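Long-range contacts in polymerase X (Deinococcus radiodurans, PDB 2W9M), which probably catalyses DNA synthesis from deoxyribonucleoside triphosphates as a family X DNA polymerase, and binds zinc ions in a PHP-type domain: residues P94-L99 / S112-G117; L100-L105 / A145-N150; A174-D179 / A211-L216; E253-Q258 / E302-E307; D295-P300 / L311-P316. One frame throughout, in Å; residues are numbered along the deposited sequence.

Interaction 1. Residues P94-L99 / S112-G117; sequences PGLLDL and SLWLAG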
# COMPACT_ATOMS: atom_id res chain seq x y z
N PRO A 94 3.96 0.47 -7.06
CA PRO A 94 5.06 0.69 -6.12
C PRO A 94 5.99 -0.51 -6.00
O PRO A 94 7.21 -0.34 -5.99
CB PRO A 94 4.33 0.90 -4.79
CG PRO A 94 3.00 1.43 -5.18
CD PRO A 94 2.65 0.73 -6.45
N GLY A 95 5.43 -1.71 -5.92
CA GLY A 95 6.21 -2.92 -5.77
C GLY A 95 7.05 -3.26 -6.99
O GLY A 95 8.10 -3.88 -6.87
N LEU A 96 6.58 -2.86 -8.17
CA LEU A 96 7.34 -3.09 -9.39
C LEU A 96 8.53 -2.14 -9.45
O LEU A 96 9.63 -2.53 -9.85
CB LEU A 96 6.47 -2.92 -10.62
CG LEU A 96 7.15 -3.26 -11.95
CD1 LEU A 96 7.13 -4.76 -12.17
CD2 LEU A 96 6.48 -2.54 -13.10
N LEU A 97 8.30 -0.89 -9.05
CA LEU A 97 9.38 0.10 -8.99
C LEU A 97 10.48 -0.37 -8.05
O LEU A 97 11.66 -0.07 -8.26
CB LEU A 97 8.84 1.45 -8.50
CG LEU A 97 7.81 2.12 -9.41
CD1 LEU A 97 7.38 3.47 -8.83
CD2 LEU A 97 8.37 2.28 -10.82
N ASP A 98 10.09 -1.13 -7.03
CA ASP A 98 11.04 -1.70 -6.08
C ASP A 98 11.87 -2.82 -6.69
O ASP A 98 13.09 -2.83 -6.59
CB ASP A 98 10.30 -2.22 -4.85
CG ASP A 98 9.97 -1.12 -3.86
OD1 ASP A 98 10.57 -0.02 -3.95
OD2 ASP A 98 9.11 -1.36 -2.98
N LEU A 99 11.19 -3.78 -7.32
CA LEU A 99 11.86 -4.90 -7.97
C LEU A 99 12.86 -4.42 -9.02
O LEU A 99 13.89 -5.05 -9.23
CB LEU A 99 10.84 -5.85 -8.62
CG LEU A 99 9.84 -6.54 -7.69
CD1 LEU A 99 9.05 -7.60 -8.45
CD2 LEU A 99 10.56 -7.15 -6.50
N SER A 112 8.51 -12.58 -14.89
CA SER A 112 8.10 -13.91 -14.45
C SER A 112 7.79 -13.92 -12.95
O SER A 112 6.96 -14.71 -12.48
CB SER A 112 9.15 -14.97 -14.80
OG SER A 112 10.17 -15.04 -13.82
N LEU A 113 8.44 -13.04 -12.20
CA LEU A 113 8.11 -12.87 -10.79
C LEU A 113 6.69 -12.32 -10.67
O LEU A 113 5.88 -12.81 -9.88
CB LEU A 113 9.11 -11.93 -10.09
CG LEU A 113 10.55 -12.41 -9.90
CD1 LEU A 113 11.37 -11.35 -9.19
CD2 LEU A 113 10.60 -13.71 -9.14
N TRP A 114 6.40 -11.31 -11.48
CA TRP A 114 5.08 -10.69 -11.49
C TRP A 114 4.00 -11.72 -11.82
O TRP A 114 2.99 -11.81 -11.13
CB TRP A 114 5.03 -9.53 -12.49
CG TRP A 114 4.04 -8.47 -12.15
CD1 TRP A 114 2.82 -8.27 -12.74
CD2 TRP A 114 4.17 -7.46 -11.13
NE1 TRP A 114 2.19 -7.20 -12.15
CE2 TRP A 114 2.99 -6.69 -11.17
CE3 TRP A 114 5.16 -7.15 -10.21
CZ2 TRP A 114 2.79 -5.61 -10.30
CZ3 TRP A 114 4.96 -6.08 -9.35
CH2 TRP A 114 3.78 -5.32 -9.40
N LEU A 115 4.22 -12.51 -12.88
CA LEU A 115 3.24 -13.51 -13.28
C LEU A 115 3.13 -14.63 -12.25
O LEU A 115 2.13 -15.35 -12.21
CB LEU A 115 3.58 -14.09 -14.66
CG LEU A 115 3.59 -13.12 -15.84
CD1 LEU A 115 4.02 -13.86 -17.10
CD2 LEU A 115 2.24 -12.46 -16.04
N ALA A 116 4.15 -14.76 -11.41
CA ALA A 116 4.15 -15.77 -10.35
C ALA A 116 3.53 -15.25 -9.05
O ALA A 116 3.44 -15.98 -8.07
CB ALA A 116 5.56 -16.26 -10.10
N GLY A 117 3.10 -13.99 -9.05
CA GLY A 117 2.44 -13.40 -7.90
C GLY A 117 3.37 -12.74 -6.90
O GLY A 117 2.97 -12.47 -5.76

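Interaction 2. Residues L100-L105 / A145-N150; sequences LGVRGL and ATILEN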
# COMPACT_ATOMS: atom_id res chain seq x y z
N LEU A 100 12.54 -3.30 -9.67
CA LEU A 100 13.42 -2.72 -10.68
C LEU A 100 14.70 -2.17 -10.06
O LEU A 100 15.61 -1.75 -10.77
CB LEU A 100 12.70 -1.62 -11.45
CG LEU A 100 11.57 -2.06 -12.39
CD1 LEU A 100 10.78 -0.85 -12.86
CD2 LEU A 100 12.14 -2.81 -13.57
N GLY A 101 14.77 -2.18 -8.73
CA GLY A 101 15.94 -1.71 -8.03
C GLY A 101 16.76 -2.84 -7.42
O GLY A 101 17.81 -2.60 -6.82
N VAL A 102 16.28 -4.07 -7.58
CA VAL A 102 17.00 -5.24 -7.10
C VAL A 102 18.10 -5.64 -8.08
O VAL A 102 17.83 -6.17 -9.16
CB VAL A 102 16.05 -6.44 -6.91
CG1 VAL A 102 16.82 -7.66 -6.41
CG2 VAL A 102 14.93 -6.09 -5.96
N ARG A 103 19.35 -5.39 -7.69
CA ARG A 103 20.50 -5.71 -8.53
C ARG A 103 20.46 -7.17 -8.97
O ARG A 103 20.38 -8.07 -8.13
CB ARG A 103 21.80 -5.42 -7.79
CG ARG A 103 23.04 -5.51 -8.66
CD ARG A 103 24.22 -6.13 -7.91
NE ARG A 103 25.00 -5.16 -7.15
CZ ARG A 103 24.91 -4.99 -5.83
NH1 ARG A 103 24.06 -5.72 -5.12
NH2 ARG A 103 25.67 -4.09 -5.23
N GLY A 104 20.49 -7.41 -10.27
CA GLY A 104 20.52 -8.76 -10.80
C GLY A 104 19.22 -9.27 -11.40
O GLY A 104 19.17 -10.38 -11.94
N LEU A 105 18.16 -8.47 -11.32
CA LEU A 105 16.88 -8.86 -11.92
C LEU A 105 16.67 -8.23 -13.30
O LEU A 105 16.48 -7.02 -13.42
CB LEU A 105 15.70 -8.50 -11.00
CG LEU A 105 15.44 -9.38 -9.77
CD1 LEU A 105 14.13 -8.98 -9.12
CD2 LEU A 105 15.40 -10.85 -10.15
N ALA A 145 19.31 -17.21 -3.49
CA ALA A 145 20.05 -16.72 -2.34
C ALA A 145 20.77 -15.42 -2.67
O ALA A 145 20.99 -14.58 -1.79
CB ALA A 145 21.03 -17.77 -1.84
N THR A 146 21.15 -15.26 -3.93
CA THR A 146 21.80 -14.04 -4.39
C THR A 146 20.77 -12.91 -4.35
O THR A 146 21.06 -11.81 -3.89
CB THR A 146 22.34 -14.20 -5.82
OG1 THR A 146 23.39 -15.18 -5.82
CG2 THR A 146 22.89 -12.88 -6.35
N ILE A 147 19.57 -13.21 -4.82
CA ILE A 147 18.50 -12.24 -4.82
C ILE A 147 18.12 -11.84 -3.39
O ILE A 147 17.88 -10.66 -3.12
CB ILE A 147 17.27 -12.78 -5.57
CG1 ILE A 147 17.58 -12.84 -7.07
CG2 ILE A 147 16.05 -11.91 -5.29
CD1 ILE A 147 16.59 -13.64 -7.87
N LEU A 148 18.10 -12.81 -2.49
CA LEU A 148 17.80 -12.52 -1.09
C LEU A 148 18.86 -11.60 -0.50
O LEU A 148 18.56 -10.70 0.29
CB LEU A 148 17.69 -13.81 -0.27
CG LEU A 148 17.40 -13.59 1.22
CD1 LEU A 148 16.15 -12.74 1.41
CD2 LEU A 148 17.25 -14.90 1.96
N GLU A 149 20.12 -11.83 -0.87
CA GLU A 149 21.21 -10.97 -0.46
C GLU A 149 20.98 -9.54 -0.96
O GLU A 149 21.13 -8.58 -0.21
CB GLU A 149 22.54 -11.50 -1.01
CG GLU A 149 23.54 -10.42 -1.39
CD GLU A 149 24.51 -10.88 -2.47
OE1 GLU A 149 25.13 -11.95 -2.30
OE2 GLU A 149 24.66 -10.16 -3.49
N ASN A 150 20.60 -9.41 -2.23
CA ASN A 150 20.39 -8.10 -2.83
C ASN A 150 19.19 -7.36 -2.25
O ASN A 150 19.19 -6.13 -2.20
CB ASN A 150 20.29 -8.21 -4.35
CG ASN A 150 21.62 -8.52 -5.00
OD1 ASN A 150 22.66 -8.05 -4.54
ND2 ASN A 150 21.60 -9.31 -6.06

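Interaction 3. Residues A174-D179 / A211-L216; sequences AGALTD and ARLPEL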
# COMPACT_ATOMS: atom_id res chain seq x y z
N ALA A 174 7.93 -14.25 15.92
CA ALA A 174 7.00 -14.73 16.93
C ALA A 174 6.89 -16.25 16.83
O ALA A 174 6.81 -16.94 17.85
CB ALA A 174 5.64 -14.09 16.76
N GLY A 175 6.89 -16.75 15.60
CA GLY A 175 6.84 -18.19 15.35
C GLY A 175 7.89 -18.97 16.11
O GLY A 175 7.64 -20.10 16.53
N ALA A 176 9.07 -18.37 16.29
CA ALA A 176 10.17 -19.04 16.98
C ALA A 176 10.13 -18.82 18.49
O ALA A 176 10.91 -19.43 19.23
CB ALA A 176 11.50 -18.56 16.41
N LEU A 177 9.22 -17.97 18.94
CA LEU A 177 9.12 -17.59 20.35
C LEU A 177 7.79 -18.01 20.95
O LEU A 177 7.32 -17.39 21.90
CB LEU A 177 9.28 -16.08 20.48
CG LEU A 177 10.69 -15.50 20.61
CD1 LEU A 177 11.76 -16.52 20.24
CD2 LEU A 177 10.81 -14.24 19.76
N THR A 178 7.19 -19.06 20.40
CA THR A 178 5.80 -19.42 20.71
C THR A 178 5.47 -19.57 22.20
O THR A 178 4.44 -19.06 22.66
CB THR A 178 5.36 -20.69 19.95
OG1 THR A 178 5.70 -20.57 18.57
CG2 THR A 178 3.86 -20.88 20.08
N ASP A 179 6.33 -20.26 22.94
CA ASP A 179 6.05 -20.51 24.36
C ASP A 179 6.36 -19.34 25.29
O ASP A 179 6.20 -19.45 26.50
CB ASP A 179 6.73 -21.79 24.85
CG ASP A 179 5.73 -22.92 25.08
OD1 ASP A 179 5.03 -23.32 24.12
OD2 ASP A 179 5.65 -23.41 26.23
N ALA A 211 17.88 -18.36 23.34
CA ALA A 211 17.94 -19.80 23.07
C ALA A 211 17.17 -20.19 21.81
O ALA A 211 17.45 -21.23 21.21
CB ALA A 211 17.41 -20.58 24.27
N ARG A 212 16.21 -19.36 21.41
CA ARG A 212 15.42 -19.62 20.21
C ARG A 212 15.87 -18.71 19.07
O ARG A 212 15.67 -19.02 17.90
CB ARG A 212 13.93 -19.44 20.50
CG ARG A 212 13.62 -19.50 21.98
CD ARG A 212 12.38 -20.30 22.32
NE ARG A 212 12.36 -20.58 23.75
CZ ARG A 212 11.45 -21.33 24.36
NH1 ARG A 212 10.46 -21.88 23.66
NH2 ARG A 212 11.52 -21.53 25.67
N LEU A 213 16.48 -17.59 19.44
CA LEU A 213 17.06 -16.67 18.47
C LEU A 213 18.47 -16.29 18.92
O LEU A 213 18.66 -15.26 19.55
CB LEU A 213 16.20 -15.42 18.31
CG LEU A 213 14.75 -15.63 17.89
CD1 LEU A 213 14.00 -14.31 17.83
CD2 LEU A 213 14.67 -16.35 16.55
N PRO A 214 19.45 -17.14 18.60
CA PRO A 214 20.84 -16.96 19.05
C PRO A 214 21.49 -15.71 18.46
O PRO A 214 22.42 -15.16 19.05
CB PRO A 214 21.55 -18.22 18.52
CG PRO A 214 20.44 -19.19 18.20
CD PRO A 214 19.29 -18.35 17.77
N GLU A 215 20.99 -15.28 17.31
CA GLU A 215 21.55 -14.15 16.58
C GLU A 215 21.59 -12.88 17.43
O GLU A 215 22.60 -12.17 17.46
CB GLU A 215 20.70 -13.86 15.34
CG GLU A 215 19.85 -15.04 14.86
CD GLU A 215 18.54 -14.59 14.21
OE1 GLU A 215 18.24 -13.38 14.24
OE2 GLU A 215 17.82 -15.46 13.68
N LEU A 216 20.49 -12.60 18.11
CA LEU A 216 20.28 -11.32 18.79
C LEU A 216 21.36 -10.97 19.80
O LEU A 216 22.16 -11.82 20.20
CB LEU A 216 18.90 -11.30 19.45
CG LEU A 216 17.72 -11.62 18.53
CD1 LEU A 216 16.41 -11.61 19.30
CD2 LEU A 216 17.66 -10.65 17.36

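Interaction 4. Residues E253-Q258 / E302-E307; sequences EHFAGQ and EYREPE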
# COMPACT_ATOMS: atom_id res chain seq x y z
N GLU A 253 6.66 5.11 22.50
CA GLU A 253 7.26 6.41 22.87
C GLU A 253 6.31 7.51 23.36
O GLU A 253 6.30 7.84 24.54
CB GLU A 253 8.22 6.93 21.80
CG GLU A 253 9.64 6.38 21.94
CD GLU A 253 10.65 7.06 21.02
OE1 GLU A 253 10.23 7.79 20.10
OE2 GLU A 253 11.87 6.86 21.22
N HIS A 254 5.50 8.07 22.46
CA HIS A 254 4.60 9.14 22.87
C HIS A 254 3.65 8.69 23.97
O HIS A 254 3.49 9.37 24.98
CB HIS A 254 3.79 9.69 21.70
CG HIS A 254 2.68 10.60 22.12
ND1 HIS A 254 2.88 11.95 22.36
CD2 HIS A 254 1.37 10.36 22.37
CE1 HIS A 254 1.73 12.50 22.73
NE2 HIS A 254 0.80 11.56 22.74
N PHE A 255 3.01 7.54 23.76
CA PHE A 255 2.06 7.02 24.74
C PHE A 255 2.75 6.62 26.05
O PHE A 255 2.23 6.88 27.13
CB PHE A 255 1.29 5.83 24.16
CG PHE A 255 0.38 5.16 25.15
CD1 PHE A 255 -0.84 5.71 25.48
CD2 PHE A 255 0.76 3.97 25.76
CE1 PHE A 255 -1.67 5.10 26.39
CE2 PHE A 255 -0.07 3.35 26.67
CZ PHE A 255 -1.29 3.92 26.99
N ALA A 256 3.92 5.99 25.94
CA ALA A 256 4.69 5.59 27.11
C ALA A 256 4.91 6.77 28.05
O ALA A 256 4.68 6.67 29.25
CB ALA A 256 6.03 5.00 26.67
N GLY A 257 5.37 7.89 27.49
CA GLY A 257 5.57 9.10 28.28
C GLY A 257 4.27 9.55 28.92
O GLY A 257 4.25 9.97 30.07
N GLN A 258 3.18 9.45 28.16
CA GLN A 258 1.87 9.84 28.66
C GLN A 258 1.47 9.02 29.88
O GLN A 258 1.04 9.57 30.89
CB GLN A 258 0.82 9.67 27.55
CG GLN A 258 0.85 10.75 26.49
CD GLN A 258 -0.32 11.72 26.60
OE1 GLN A 258 -1.45 11.31 26.84
NE2 GLN A 258 -0.04 13.00 26.41
N GLU A 302 -5.11 1.13 19.08
CA GLU A 302 -5.44 1.86 17.85
C GLU A 302 -5.45 3.37 18.08
O GLU A 302 -5.23 4.14 17.15
CB GLU A 302 -6.80 1.44 17.30
CG GLU A 302 -6.91 -0.02 16.91
CD GLU A 302 -7.62 -0.86 17.96
OE1 GLU A 302 -7.41 -0.61 19.17
OE2 GLU A 302 -8.40 -1.76 17.58
N TYR A 303 -5.71 3.78 19.32
CA TYR A 303 -5.89 5.20 19.64
C TYR A 303 -4.74 5.82 20.44
O TYR A 303 -4.93 6.82 21.12
CB TYR A 303 -7.20 5.40 20.41
CG TYR A 303 -8.44 4.95 19.68
CD1 TYR A 303 -9.52 4.42 20.37
CD2 TYR A 303 -8.52 5.05 18.29
CE1 TYR A 303 -10.66 4.02 19.70
CE2 TYR A 303 -9.66 4.64 17.61
CZ TYR A 303 -10.72 4.12 18.32
OH TYR A 303 -11.84 3.72 17.64
N ARG A 304 -3.55 5.23 20.35
CA ARG A 304 -2.42 5.69 21.16
C ARG A 304 -1.43 6.56 20.40
O ARG A 304 -0.25 6.60 20.73
CB ARG A 304 -1.70 4.51 21.81
CG ARG A 304 -2.58 3.70 22.73
CD ARG A 304 -1.84 2.53 23.35
NE ARG A 304 -2.75 1.64 24.06
CZ ARG A 304 -2.39 0.52 24.68
NH1 ARG A 304 -1.12 0.14 24.67
NH2 ARG A 304 -3.30 -0.22 25.30
N GLU A 305 -1.92 7.27 19.38
CA GLU A 305 -1.10 8.24 18.66
C GLU A 305 -1.33 9.63 19.25
O GLU A 305 -2.35 9.87 19.90
CB GLU A 305 -1.48 8.27 17.18
CG GLU A 305 -1.55 6.91 16.52
CD GLU A 305 -0.20 6.24 16.39
OE1 GLU A 305 0.82 6.95 16.30
OE2 GLU A 305 -0.16 4.99 16.37
N PRO A 306 -0.39 10.56 19.03
CA PRO A 306 -0.58 11.93 19.51
C PRO A 306 -1.90 12.54 19.05
O PRO A 306 -2.59 13.18 19.85
CB PRO A 306 0.61 12.68 18.90
CG PRO A 306 1.65 11.63 18.70
CD PRO A 306 0.92 10.37 18.37
N GLU A 307 -2.25 12.35 17.78
CA GLU A 307 -3.45 12.97 17.21
C GLU A 307 -4.73 12.52 17.92
O GLU A 307 -5.79 13.11 17.72
CB GLU A 307 -3.55 12.66 15.70
CG GLU A 307 -2.40 13.20 14.85
CD GLU A 307 -1.10 12.42 15.03
OE1 GLU A 307 -1.17 11.25 15.47
OE2 GLU A 307 -0.02 12.98 14.73

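Interaction 5. Residues D295-P300 / L311-P316; sequences DLPFRP and LWQTLP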
# COMPACT_ATOMS: atom_id res chain seq x y z
N ASP A 295 -6.87 3.85 37.97
CA ASP A 295 -8.24 4.34 37.78
C ASP A 295 -8.39 5.11 36.46
O ASP A 295 -8.93 6.21 36.43
CB ASP A 295 -8.69 5.20 38.96
CG ASP A 295 -9.42 4.39 40.02
OD1 ASP A 295 -9.83 3.25 39.72
OD2 ASP A 295 -9.61 4.91 41.14
N LEU A 296 -7.90 4.50 35.39
CA LEU A 296 -7.97 5.09 34.06
C LEU A 296 -8.82 4.23 33.13
O LEU A 296 -8.88 3.01 33.28
CB LEU A 296 -6.56 5.23 33.47
CG LEU A 296 -5.87 6.59 33.58
CD1 LEU A 296 -6.42 7.40 34.74
CD2 LEU A 296 -4.36 6.42 33.69
N PRO A 297 -9.50 4.88 32.18
CA PRO A 297 -10.25 4.17 31.13
C PRO A 297 -9.28 3.48 30.17
O PRO A 297 -8.27 4.08 29.80
CB PRO A 297 -10.98 5.30 30.40
CG PRO A 297 -10.14 6.52 30.70
CD PRO A 297 -9.75 6.33 32.12
N PHE A 298 -9.58 2.25 29.79
CA PHE A 298 -8.71 1.52 28.87
C PHE A 298 -8.63 2.24 27.54
O PHE A 298 -9.65 2.60 26.96
CB PHE A 298 -9.21 0.09 28.66
CG PHE A 298 -8.25 -0.77 27.88
CD1 PHE A 298 -7.32 -1.56 28.54
CD2 PHE A 298 -8.28 -0.79 26.50
CE1 PHE A 298 -6.43 -2.36 27.83
CE2 PHE A 298 -7.39 -1.58 25.78
CZ PHE A 298 -6.47 -2.36 26.45
N ARG A 299 -7.41 2.45 27.06
CA ARG A 299 -7.17 3.15 25.80
C ARG A 299 -6.60 2.18 24.77
O ARG A 299 -5.44 1.78 24.86
CB ARG A 299 -6.22 4.33 26.01
CG ARG A 299 -5.92 5.15 24.77
CD ARG A 299 -5.16 6.42 25.15
NE ARG A 299 -4.78 7.22 23.98
CZ ARG A 299 -4.11 8.37 24.05
NH1 ARG A 299 -3.73 8.85 25.22
NH2 ARG A 299 -3.81 9.03 22.94
N PRO A 300 -7.43 1.79 23.78
CA PRO A 300 -7.07 0.79 22.76
C PRO A 300 -5.81 1.19 21.99
O PRO A 300 -5.62 2.37 21.71
CB PRO A 300 -8.28 0.79 21.83
CG PRO A 300 -9.41 1.34 22.65
CD PRO A 300 -8.78 2.34 23.57
N LEU A 311 -9.12 13.30 21.37
CA LEU A 311 -10.27 12.79 20.61
C LEU A 311 -10.74 11.40 21.02
O LEU A 311 -11.92 11.09 20.92
CB LEU A 311 -9.93 12.75 19.12
CG LEU A 311 -9.56 14.06 18.44
CD1 LEU A 311 -8.92 13.79 17.08
CD2 LEU A 311 -10.78 14.96 18.30
N TRP A 312 -9.81 10.55 21.46
CA TRP A 312 -10.03 9.10 21.46
C TRP A 312 -11.25 8.55 22.21
O TRP A 312 -11.67 7.43 21.92
CB TRP A 312 -8.75 8.35 21.85
CG TRP A 312 -8.50 8.26 23.32
CD1 TRP A 312 -7.73 9.08 24.08
CD2 TRP A 312 -9.01 7.26 24.21
NE1 TRP A 312 -7.73 8.67 25.39
CE2 TRP A 312 -8.52 7.55 25.50
CE3 TRP A 312 -9.85 6.15 24.05
CZ2 TRP A 312 -8.83 6.78 26.61
CZ3 TRP A 312 -10.16 5.38 25.15
CH2 TRP A 312 -9.65 5.70 26.42
N GLN A 313 -11.82 9.31 23.15
CA GLN A 313 -13.00 8.85 23.89
C GLN A 313 -14.30 9.15 23.14
O GLN A 313 -15.39 8.73 23.54
CB GLN A 313 -13.03 9.45 25.30
CG GLN A 313 -11.71 9.30 26.03
CD GLN A 313 -11.87 9.30 27.54
OE1 GLN A 313 -12.84 8.75 28.07
NE2 GLN A 313 -10.91 9.90 28.24
N THR A 314 -14.16 9.87 22.03
CA THR A 314 -15.25 10.16 21.12
C THR A 314 -15.43 9.03 20.10
O THR A 314 -16.50 8.86 19.52
CB THR A 314 -14.97 11.47 20.36
OG1 THR A 314 -15.22 12.58 21.24
CG2 THR A 314 -15.85 11.60 19.14
N LEU A 315 -14.37 8.26 19.91
CA LEU A 315 -14.34 7.23 18.87
C LEU A 315 -14.94 5.91 19.33
O LEU A 315 -15.00 5.62 20.53
CB LEU A 315 -12.90 7.02 18.40
CG LEU A 315 -12.19 8.30 17.95
CD1 LEU A 315 -10.73 8.01 17.63
CD2 LEU A 315 -12.90 8.91 16.76
N PRO A 316 -15.39 5.09 18.36
CA PRO A 316 -16.07 3.81 18.62
C PRO A 316 -15.21 2.82 19.41
O PRO A 316 -13.98 2.89 19.38
CB PRO A 316 -16.33 3.26 17.21
CG PRO A 316 -16.32 4.45 16.33
CD PRO A 316 -15.30 5.38 16.92

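Interaction 1. Residues P94-L99 / S112-G117
Leu96 lies across the indole of Trp114, the two side chains crossing at about a right angle. Its CD1 sits over one face of the six-membered ring, 4.0 Å from the ring centroid and 27° off the ring normal, a CH-pi contact displaced toward the rim. The branch does not act alone: Leu96 CB reaches Trp114 CZ3 at 3.7 Å, so the leucine touches the ring with its root as well as its fork. With CG anti to the backbone N (chi1 -153°), Trp114 sets out toward helix 94-99. At the edge of the indole, near its plane, come Leu99 CD1, 4.3 Å from Trp114 CE3, and the carbonyl carbon Gly95 C, 4.2 Å from Trp114 CZ3. Further along the helix pair, Leu99 CD1 meets Leu113 CD1 at 4.5 Å, a looser methyl-to-methyl touch. Helices 94-99 and 107-115 are the two arms of a helix-hairpin-helix motif, and Gly117 closes the second arm with a Schellman motif. The polar end of the indole turns to the zinc-binding region instead: Trp114 NE1 is hydrogen-bonded to Asp339 O, and the side chain of Asp339 is a zinc ligand. An alanine in place of Trp114 would probably open a gap beside Leu96 and leave Asp339 O without its indole partner. Between the two helices, then, the side-chain contact is apolar and buried, held by shape and dispersion, while the one polar group of the tryptophan ties the motif to the zinc-binding region.

Interaction 2. Residues L100-L105 / A145-N150
Asn150 sends its CG out anti to the carbonyl carbon (chi1 -72°), and Arg103, facing it, sends its CG out anti to the backbone N (chi1 -171°). From there the arginine chain bends at chi2 and chi3, and its NH1 ends beside the amide oxygen. Residues 100-105 form the hairpin of a helix-hairpin-helix motif, between helices 94-99 and 107-115, and helix 141-157 packs against it. A type II beta turn from Val102 to Leu105 shapes the loop, with Gly104 at the position of positive phi. Asn150 has the most surface buried in the contact. Its OD1 accepts a weak hydrogen bond from Arg103 NH1 at 2.8 Å, the N-H...O angle being 122°, and the oxygen lies at the edge of the guanidinium, near its plane. The other arm of the amide, Asn150 ND2, comes to 2.7 Å from Arg103 O, but the angle is too poor for a hydrogen bond. Glu149 OE2 stands 4.8 Å from Arg103 NH1; that is not a salt bridge, though the opposite charge probably favours the arginine's position. Beside these polar groups the contact turns apolar. Val102 CG1 rests 4.1 Å from Asn150 CB and 4.5 Å from Ile147 CG2. Leu121 and Leu124 of helix 121-130 line the same interior, the first against Val102 and the second against Ile147. At the last residue of the turn, Leu105 and Ile147 cross at about a right angle, and Leu105 CD2 touches Ile147 CD1 at 3.8 Å.

Interaction 3. Residues A174-D179 / A211-L216
Arg212, Leu177 and Leu213 carry this contact, and they use hydrocarbon rather than charge. The root of Arg212 lies over the end of helix 163-176: its CB is 3.3 Å from Ala176 O and 3.6 Å from Leu177 CD1. The chain then bends at chi2 and runs out over the following turn, where Arg212 NH1 passes 3.9 Å from Asp179 CB. No salt bridge results, since Asp179 OD1 and Arg212 NH1 are 5.6 Å apart; Arg212 NE has a weak hydrogen bond to Asp208 O in its own helix instead.

Leu177 and Leu213 form the buried half. They cross at about a right angle, with Leu177 CD2 against Leu213 CD1 at 3.7 Å, while Leu177 CD1 faces the stem of Arg212 and the branch point of Leu213. The fork of Leu213 starts from a CG anti to the carbonyl carbon (chi1 -58°) and spans two partners, for its CD2 touches Ala176 CB at 3.9 Å. The charged end of Arg212 lies at the surface and the two leucines lie inside.

In the fold, the contact joins the tails of helices 163-176 and 206-212, in a region consistent with the palm of a family X polymerase. Both leucines rest on Ile235 of strand 231-238, so the paired helix ends pack onto the mixed sheet, while Pro182 adjoins Leu177 and Leu180 adjoins Arg212.

Interaction 4. Residues E253-Q258 / E302-E307
A cation-on-aromatic stack, Arg304 over Phe255, and a proline-on-histidine contact beside it, Pro306 over His254, join helix 253-264 to the loop that follows helix 287-293. The guanidinium of Arg304 lies flat on the Phe255 ring, the two centres 4.7 Å apart and the planes 17° from each other. It is displaced: over the middle of the ring sits Arg304 CD, 3.7 Å from the centroid and 4° off the normal, while Arg304 NH1 reaches outward past the rim, 3.9 Å from Phe255 CE2. An arginine chain extended from CG to NE gives this long overlap. Both partners belong to the family's polymerase beta-type thumb, where Leu248 and Phe291 of the neighbouring helices 243-249 and 287-293 also pack against them. The guanidinium is gripped at its polar ends as well: NH1 by a salt bridge to Glu287 and a hydrogen bond to Ser251 OG, NE by Arg299 O. These bonds probably fix its rotation and keep it flat on the ring.

One residue earlier on the helix, His254 and Pro306 slide past each other in opposite directions. Pro306 CG sits over the centre of the imidazole, 3.8 Å from its centroid. The backbone of the same residue joins in, with Pro306 CA 3.5 Å from His254 NE2. That nitrogen is hydrogen-bonded to Asp309 OD2, a little further along the same loop.

Interaction 5. Residues D295-P300 / L311-P316
Trp312 is sandwiched between Arg299, from the facing loop segment 295-300, and its own chain neighbour Gln313. Arg299 CG lies 3.6 Å above one face of the Trp312 indole; with Trp312 CG between the backbone N and the carbonyl carbon (chi1 82°), Gln313 CG lies at the same 3.6 Å above the opposite face. The arginine crosses the indole obliquely: extended from CG to NE, it sets CD 3.4 Å from Trp312 NE1 and stacks its guanidinium flat on the indole, centres 4.2 Å apart and planes 8° from parallel. At the far end of the indole, Pro300 CD meets Trp312 CZ3 at 3.7 Å, the two side chains crossing at about a right angle, and Phe298 O comes to 3.1 Å of Trp312 CH2. Pro297 CB adds a lighter touch on Trp312 CH2 at 4.2 Å.

The arginine's polar atoms are held elsewhere, NH2 by a salt bridge to Asp309 and NE by Tyr303 O, while Phe255 and Gln258 of helix 253-264 also touch its side chain. An alanine at Trp312 would probably strip the flat support from Arg299 and leave the guanidinium freer to turn about its remaining bonds. Two loop segments without regular structure are thus pinned through one cation-pi stack, whose charge is probably balanced by the aspartate and whose orientation is probably set by the indole together with these bonds.

How the interactions relate
Interactions 1 and 2 share one helix-hairpin-helix region: residues 94-99 of the first lead straight into 100-105 of the second, and Leu113 CD1 touches Leu105 CD1 at 3.6 Å between them. Interaction 1 is buried and apolar, close to the zinc sites; interaction 2, also largely buried, adds a weak polar bond between exposed Arg103 and buried Asn150. Interactions 4 and 5 form a second cluster around the thumb, linked by a probable hydrogen bond between Tyr303 OH and Pro316 O. Each rests on an arginine stacked on an aromatic ring, more deeply buried in interaction 4. Interaction 3 stands apart, partly exposed on a sheet, about 12 Å from interaction 2 at the nearest atoms, and spends its arginine on aliphatic packing.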